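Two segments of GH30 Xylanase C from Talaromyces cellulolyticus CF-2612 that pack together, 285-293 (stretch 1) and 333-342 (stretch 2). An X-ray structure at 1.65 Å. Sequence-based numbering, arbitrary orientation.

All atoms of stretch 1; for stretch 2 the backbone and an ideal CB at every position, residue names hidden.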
# COMPACT_ATOMS: atom_id res chain seq x y z
N TYR A 285 6.03 -1.00 3.49
CA TYR A 285 7.45 -0.67 3.66
C TYR A 285 7.48 0.54 4.58
O TYR A 285 6.64 1.43 4.41
CB TYR A 285 8.12 -0.40 2.31
CG TYR A 285 9.62 -0.29 2.38
CD1 TYR A 285 10.36 -1.11 3.21
CD2 TYR A 285 10.31 0.62 1.60
CE1 TYR A 285 11.75 -1.01 3.31
CE2 TYR A 285 11.70 0.73 1.68
CZ TYR A 285 12.42 -0.10 2.52
OH TYR A 285 13.78 0.00 2.64
N ALA A 286 8.44 0.59 5.50
CA ALA A 286 8.57 1.73 6.43
C ALA A 286 9.91 1.65 7.09
O ALA A 286 10.57 0.60 7.00
CB ALA A 286 7.48 1.71 7.48
N ASP A 287 10.31 2.78 7.70
CA ASP A 287 11.44 2.80 8.64
C ASP A 287 10.89 2.40 10.02
O ASP A 287 10.10 3.17 10.58
CB ASP A 287 12.07 4.19 8.60
CG ASP A 287 13.26 4.31 9.51
OD1 ASP A 287 13.44 3.41 10.33
OD2 ASP A 287 13.96 5.34 9.41
N LEU A 288 11.20 1.18 10.48
CA LEU A 288 10.61 0.62 11.72
C LEU A 288 11.47 0.99 12.92
O LEU A 288 10.99 0.86 14.02
CB LEU A 288 10.53 -0.91 11.61
CG LEU A 288 9.68 -1.44 10.45
CD1 LEU A 288 9.76 -2.97 10.44
CD2 LEU A 288 8.23 -0.96 10.52
N ASP A 289 12.69 1.49 12.70
CA ASP A 289 13.73 1.56 13.75
C ASP A 289 13.83 2.98 14.34
O ASP A 289 13.99 3.10 15.57
CB ASP A 289 15.02 1.00 13.17
CG ASP A 289 14.81 -0.46 12.79
OD1 ASP A 289 14.15 -1.17 13.60
OD2 ASP A 289 15.22 -0.87 11.68
N ASP A 290 13.68 4.00 13.51
CA ASP A 290 14.05 5.38 13.85
C ASP A 290 12.88 6.14 14.48
O ASP A 290 11.71 5.70 14.42
CB ASP A 290 14.59 6.11 12.61
CG ASP A 290 15.86 5.50 12.06
OD1 ASP A 290 16.75 5.22 12.87
OD2 ASP A 290 15.94 5.27 10.85
N ALA A 291 13.20 7.26 15.11
CA ALA A 291 12.19 8.17 15.68
C ALA A 291 11.38 8.81 14.53
O ALA A 291 11.87 8.96 13.39
CB ALA A 291 12.86 9.20 16.56
N PHE A 292 10.16 9.19 14.88
CA PHE A 292 9.26 10.03 14.05
C PHE A 292 9.94 11.37 13.82
O PHE A 292 10.51 11.91 14.79
CB PHE A 292 7.93 10.22 14.76
CG PHE A 292 6.85 10.84 13.93
CD1 PHE A 292 6.65 12.20 13.94
CD2 PHE A 292 5.95 10.03 13.25
CE1 PHE A 292 5.59 12.76 13.25
CE2 PHE A 292 4.91 10.61 12.55
CZ PHE A 292 4.71 11.96 12.57
N THR A 293 9.96 11.84 12.57
CA THR A 293 10.60 13.14 12.25
C THR A 293 9.76 13.93 11.25
O THR A 293 9.18 13.36 10.32
CB THR A 293 12.05 12.98 11.79
OG1 THR A 293 12.63 14.29 11.74
CG2 THR A 293 12.19 12.34 10.44
N UNK A 333 1.89 8.16 19.83
CA UNK A 333 3.34 8.15 20.22
C UNK A 333 4.13 7.37 19.17
O UNK A 333 4.92 6.49 19.55
CB UNK A 333 3.54 7.53 21.60
N UNK A 334 3.94 7.70 17.89
CA UNK A 334 4.53 6.96 16.75
C UNK A 334 6.04 7.13 16.71
O UNK A 334 6.56 8.21 17.01
CB UNK A 334 3.92 7.43 15.43
N UNK A 335 6.72 6.08 16.28
CA UNK A 335 8.09 6.24 15.73
C UNK A 335 7.94 6.38 14.21
O UNK A 335 6.82 6.75 13.76
CB UNK A 335 8.99 5.06 16.09
N UNK A 336 9.00 6.15 13.45
CA UNK A 336 8.99 6.41 11.99
C UNK A 336 8.06 5.43 11.26
O UNK A 336 7.81 5.72 10.08
CB UNK A 336 10.41 6.30 11.42
N UNK A 337 7.57 4.40 11.95
CA UNK A 337 6.71 3.31 11.41
C UNK A 337 5.36 3.89 10.99
O UNK A 337 4.60 3.17 10.34
CB UNK A 337 6.51 2.20 12.44
N UNK A 338 5.04 5.09 11.46
CA UNK A 338 3.75 5.74 11.17
C UNK A 338 3.95 7.06 10.43
O UNK A 338 4.98 7.71 10.59
CB UNK A 338 2.97 5.98 12.46
N UNK A 339 2.99 7.46 9.59
CA UNK A 339 3.09 8.74 8.85
C UNK A 339 2.66 9.92 9.74
O UNK A 339 3.11 11.03 9.44
CB UNK A 339 2.23 8.70 7.59
N UNK A 340 1.68 9.69 10.64
CA UNK A 340 1.08 10.74 11.50
C UNK A 340 1.10 10.23 12.94
O UNK A 340 0.82 9.07 13.15
CB UNK A 340 -0.35 11.08 11.06
N UNK A 341 1.32 11.11 13.90
CA UNK A 341 1.39 10.71 15.33
C UNK A 341 0.37 11.51 16.14
O UNK A 341 0.09 12.69 15.81
CB UNK A 341 2.80 10.93 15.89
N UNK A 342 -0.17 10.88 17.17
CA UNK A 342 -1.00 11.54 18.19
C UNK A 342 -0.28 11.40 19.53
O UNK A 342 -0.06 10.27 19.97
CB UNK A 342 -2.41 10.94 18.25

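Position 333 has phi/psi of 50/50, a left-handed conformation that glycine, asparagine and aspartate adopt most readily, and its CB points away from stretch 1 with no atom of that stretch near. The residue is Asn333, whose backbone N donates to the O of the residue at 342.

At 334 the CB points toward stretch 1 and the ideal CB lies 3.9 Å from Phe292 CD2, so a small side chain fits beside the ring; alanine, serine or cysteine would serve. Ser334 is found. Ser334 OG donates to the backbone O of 335 at 2.6 Å, while a water bridges Ser334 O and Phe292 N.

The CB at 335 points sideways, its ideal position a tight 3.3 Å from Asp290 O. Leu288 O offers an acceptor farther along, and 335 opens a type I turn, where asparagine, aspartate and serine are common because their side-chain oxygen can accept from the backbone NH two residues on. Asn335 takes chi1 p, so its OD1 accepts from the N of 337 at 3.0 Å; its ND2 comes within 3.1 Å of Leu288 O.

Position 336 is closely confined. Its N donates to Asp290 O (2.9 Å, 158°), the hydrogen bond that joins the two backbones, and its ideal CB is 3.3 Å from both Asp287 O and Asp290 O and 3.6 Å from Ala291 O. With three carbonyl oxygens close to its CB, it favours alanine or, with no CB at all, glycine. Ala336 places its methyl there.

At 337 the CB again points sideways, 4.1 Å from Leu288 CD2, and the helical angles (-66/-17) suit most residues. A small or apolar side chain would match the leucine; Ala337 makes this apolar contact with its CB.

Position 338 closes the turn with phi/psi of -119/151, open to many residues, and an ideal CB would sit 5.0 Å from Phe292 CE2. The backbone therefore does not demand the deposited Gly338. Its N donates a weak bond to Asn335 O (3.3 Å).

At 339 and 340 the CBs point away, so stretch 1 says little about identity, although beta-branched residues suit the extended angles of 340. They are Leu339 and Val340, which meet the Phe292 ring through backbone atoms.

The CB at 341 points toward that ring, 4.0 Å from Phe292 CE2, in a strand; threonine, valine or isoleucine would suit. Thr341 lays CG2 over the ring face, 3.8 Å from the centroid of Phe292, while its OG1 accepts from Ser334 N at 2.8 Å.

Position 342, beyond reach of stretch 1, is Leu342.

Stretch 2 (333-342) NSNAAGLVTL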
# COMPACT_ATOMS: atom_id res chain seq x y z
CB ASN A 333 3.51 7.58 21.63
CG ASN A 333 2.65 8.35 22.61
OD1 ASN A 333 2.77 9.58 22.70
ND2 ASN A 333 1.71 7.68 23.22
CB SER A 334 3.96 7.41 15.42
OG SER A 334 4.30 6.49 14.42
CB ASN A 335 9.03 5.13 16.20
CG ASN A 335 8.77 3.77 15.60
OD1 ASN A 335 7.84 3.61 14.82
ND2 ASN A 335 9.56 2.78 15.99
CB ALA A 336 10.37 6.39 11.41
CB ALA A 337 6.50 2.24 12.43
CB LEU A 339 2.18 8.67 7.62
CG LEU A 339 2.57 7.62 6.60
CD1 LEU A 339 1.54 7.54 5.49
CD2 LEU A 339 3.93 7.91 5.99
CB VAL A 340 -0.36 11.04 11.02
CG1 VAL A 340 -1.10 12.03 11.91
CG2 VAL A 340 -0.30 11.52 9.58
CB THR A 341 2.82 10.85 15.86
OG1 THR A 341 2.80 10.19 17.13
CG2 THR A 341 3.28 12.29 15.94
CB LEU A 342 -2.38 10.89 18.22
CG LEU A 342 -3.28 11.35 19.38
CD1 LEU A 342 -3.64 12.80 19.24
CD2 LEU A 342 -4.53 10.50 19.49
O HOH W 1 9.38 8.73 17.83
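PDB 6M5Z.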